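Local coordinates for BluB-like flavoprotein (Clostridium difficile 630, PDB 3EO8), which binds flavin mononucleotide and probably acts as an oxidoreductase of the nitroreductase family, at residues F96-V102 with M193-G197. Numbering follows the deposited sequence.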
ATOM      1  N   PHE A  96      21.993  -5.630  -0.119  1.00 25.37           N
ATOM      2  CA  PHE A  96      21.948  -6.799   0.767  1.00 25.55           C
ATOM      3  C   PHE A  96      21.055  -7.915   0.250  1.00 25.29           C
ATOM      4  O   PHE A  96      21.175  -9.048   0.702  1.00 25.51           O
ATOM      5  CB  PHE A  96      21.450  -6.421   2.173  1.00 25.69           C
ATOM      6  CG  PHE A  96      19.996  -6.164   2.215  1.00 25.36           C
ATOM      7  CD1 PHE A  96      19.107  -7.213   2.373  1.00 24.33           C
ATOM      8  CD2 PHE A  96      19.505  -4.895   1.996  1.00 26.93           C
ATOM      9  CE1 PHE A  96      17.764  -7.011   2.366  1.00 25.64           C
ATOM     10  CE2 PHE A  96      18.150  -4.672   1.984  1.00 26.49           C
ATOM     11  CZ  PHE A  96      17.273  -5.729   2.150  1.00 24.51           C
ATOM     12  N   TYR A  97      20.155  -7.622  -0.684  1.00 25.19           N
ATOM     13  CA  TYR A  97      19.274  -8.662  -1.228  1.00 25.32           C
ATOM     14  C   TYR A  97      20.047  -9.841  -1.818  1.00 25.55           C
ATOM     15  O   TYR A  97      19.513 -10.949  -1.903  1.00 26.61           O
ATOM     16  CB  TYR A  97      18.291  -8.108  -2.273  1.00 24.94           C
ATOM     17  CG  TYR A  97      18.870  -7.854  -3.660  1.00 23.38           C
ATOM     18  CD1 TYR A  97      19.042  -8.877  -4.575  1.00 24.08           C
ATOM     19  CD2 TYR A  97      19.205  -6.586  -4.052  1.00 23.64           C
ATOM     20  CE1 TYR A  97      19.574  -8.650  -5.850  1.00 22.66           C
ATOM     21  CE2 TYR A  97      19.727  -6.328  -5.308  1.00 25.89           C
ATOM     22  CZ  TYR A  97      19.919  -7.363  -6.209  1.00 25.83           C
ATOM     23  OH  TYR A  97      20.474  -7.118  -7.467  1.00 25.90           O
ATOM     24  N   LEU A  98      21.295  -9.618  -2.227  1.00 25.63           N
ATOM     25  CA  LEU A  98      22.093 -10.675  -2.824  1.00 25.67           C
ATOM     26  C   LEU A  98      22.384 -11.789  -1.807  1.00 25.61           C
ATOM     27  O   LEU A  98      22.768 -12.882  -2.172  1.00 25.52           O
ATOM     28  CB  LEU A  98      23.408 -10.114  -3.333  1.00 25.65           C
ATOM     29  CG  LEU A  98      23.249  -9.208  -4.553  1.00 26.08           C
ATOM     30  CD1 LEU A  98      24.501  -8.349  -4.706  1.00 28.03           C
ATOM     31  CD2 LEU A  98      22.992 -10.053  -5.810  1.00 25.29           C
ATOM     32  N   LYS A  99      22.182 -11.476  -0.530  1.00 25.53           N
ATOM     33  CA  LYS A  99      22.367 -12.442   0.556  1.00 25.24           C
ATOM     34  C   LYS A  99      21.267 -13.487   0.614  1.00 24.83           C
ATOM     35  O   LYS A  99      21.430 -14.496   1.320  1.00 24.47           O
ATOM     36  CB  LYS A  99      22.452 -11.701   1.891  1.00 26.36           C
ATOM     37  CG  LYS A  99      23.624 -10.725   1.981  1.00 25.96           C
ATOM     38  CD  LYS A  99      23.674  -9.986   3.319  1.00 27.10           C
ATOM     39  CE  LYS A  99      24.974  -9.190   3.383  1.00 31.01           C
ATOM     40  NZ  LYS A  99      25.052  -8.210   4.502  1.00 33.04           N
ATOM     41  N   ALA A 100      20.154 -13.245  -0.084  1.00 24.70           N
ATOM     42  CA  ALA A 100      19.022 -14.175  -0.122  1.00 24.11           C
ATOM     43  C   ALA A 100      19.079 -15.088  -1.344  1.00 24.40           C
ATOM     44  O   ALA A 100      19.634 -14.711  -2.371  1.00 24.20           O
ATOM     45  CB  ALA A 100      17.715 -13.406  -0.104  1.00 24.06           C
ATOM     46  N   PRO A 101      18.477 -16.289  -1.239  1.00 24.74           N
ATOM     47  CA  PRO A 101      18.330 -17.201  -2.360  1.00 24.25           C
ATOM     48  C   PRO A 101      17.311 -16.784  -3.412  1.00 24.45           C
ATOM     49  O   PRO A 101      17.377 -17.265  -4.524  1.00 24.32           O
ATOM     50  CB  PRO A 101      17.918 -18.520  -1.684  1.00 23.99           C
ATOM     51  CG  PRO A 101      17.205 -18.090  -0.417  1.00 24.16           C
ATOM     52  CD  PRO A 101      17.897 -16.823   0.010  1.00 24.61           C
ATOM     53  N   VAL A 102      16.386 -15.892  -3.083  1.00 24.81           N
ATOM     54  CA  VAL A 102      15.319 -15.517  -4.016  1.00 24.39           C
ATOM     55  C   VAL A 102      15.159 -14.018  -4.040  1.00 24.59           C
ATOM     56  O   VAL A 102      15.152 -13.383  -2.991  1.00 25.10           O
ATOM     57  CB  VAL A 102      13.962 -16.144  -3.613  1.00 24.97           C
ATOM     58  CG1 VAL A 102      12.855 -15.708  -4.574  1.00 24.63           C
ATOM     59  CG2 VAL A 102      14.073 -17.660  -3.509  1.00 24.52           C
HETATM   60  N   MSE A 193      10.846  -4.647  -4.778  1.00 23.75           N
HETATM   61  CA  MSE A 193      11.416  -5.984  -4.717  1.00 23.51           C
HETATM   62  C   MSE A 193      11.246  -6.554  -3.332  1.00 24.00           C
HETATM   63  O   MSE A 193      10.991  -5.837  -2.348  1.00 22.63           O
HETATM   64  CB  MSE A 193      12.900  -6.024  -5.101  1.00 23.76           C
HETATM   65  CG  MSE A 193      13.282  -5.042  -6.193  1.00 25.05           C
HETATM   66 SE   MSE A 193      15.043  -5.273  -6.945  0.75 21.96          SE
HETATM   67  CE  MSE A 193      16.165  -4.743  -5.483  1.00 22.69           C
ATOM     68  N   LEU A 194      11.320  -7.879  -3.272  1.00 24.41           N
ATOM     69  CA  LEU A 194      11.363  -8.610  -2.017  1.00 24.72           C
ATOM     70  C   LEU A 194      12.605  -9.494  -2.002  1.00 25.07           C
ATOM     71  O   LEU A 194      12.845 -10.276  -2.966  1.00 25.28           O
ATOM     72  CB  LEU A 194      10.148  -9.485  -1.880  1.00 25.33           C
ATOM     73  CG  LEU A 194       8.824  -8.790  -1.658  1.00 26.59           C
ATOM     74  CD1 LEU A 194       7.643  -9.703  -2.078  1.00 25.74           C
ATOM     75  CD2 LEU A 194       8.758  -8.425  -0.205  1.00 26.01           C
ATOM     76  N   ALA A 195      13.399  -9.370  -0.937  1.00 25.26           N
ATOM     77  CA  ALA A 195      14.485 -10.324  -0.669  1.00 25.08           C
ATOM     78  C   ALA A 195      13.880 -11.410   0.211  1.00 24.92           C
ATOM     79  O   ALA A 195      13.351 -11.108   1.283  1.00 25.38           O
ATOM     80  CB  ALA A 195      15.684  -9.650   0.060  1.00 24.92           C
ATOM     81  N   LEU A 196      13.978 -12.663  -0.232  1.00 24.86           N
ATOM     82  CA  LEU A 196      13.229 -13.760   0.359  1.00 23.89           C
ATOM     83  C   LEU A 196      14.110 -14.961   0.648  1.00 23.79           C
ATOM     84  O   LEU A 196      14.838 -15.430  -0.220  1.00 24.41           O
ATOM     85  CB  LEU A 196      12.100 -14.185  -0.602  1.00 24.27           C
ATOM     86  CG  LEU A 196      11.172 -15.339  -0.206  1.00 24.31           C
ATOM     87  CD1 LEU A 196      10.337 -15.014   1.081  1.00 24.78           C
ATOM     88  CD2 LEU A 196      10.257 -15.720  -1.430  1.00 24.21           C
ATOM     89  N   GLY A 197      13.992 -15.485   1.862  1.00 23.60           N
ATOM     90  CA  GLY A 197      14.789 -16.632   2.308  1.00 24.20           C
ATOM     91  C   GLY A 197      14.418 -17.119   3.692  1.00 24.59           C
ATOM     92  O   GLY A 197      13.455 -16.661   4.298  1.00 24.14           O
TER
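This is a buried contact in the nitroreductase fold, where a 3-10 turn and the start of strand 102-108 pack on the end of strand 189-197. The two strands are antiparallel neighbours in the central sheet. V102 and L196 form a hydrogen-bonded pair. L196 N donates to V102 O at 3.1 Å, and V102 N returns a weak bond to L196 O at 3.3 Å. Their side chains lie on the same sheet face. The turn covers the other face, to which M193 and A195 point. A195 ends at its methyl, so the turn can sit close to the strand: Y97 CA is 5.1 Å from A195 CA, and Y97 CB is 3.8 Å from A195 CB. F96 CE1 also reaches A195 CB, at 4.1 Å. The F96 side chain touches the bound FMN, so this packing borders the flavin pocket. The Y97 hydroxyl is hydrogen-bonded to the backbone oxygen of M57 in helix 54-75. Selenomethionine M193 makes a Met-aromatic contact with Y97: M193 SE lies 5.3 Å from the ring centroid, and M193 CE is 3.8 Å from Y97 CD2.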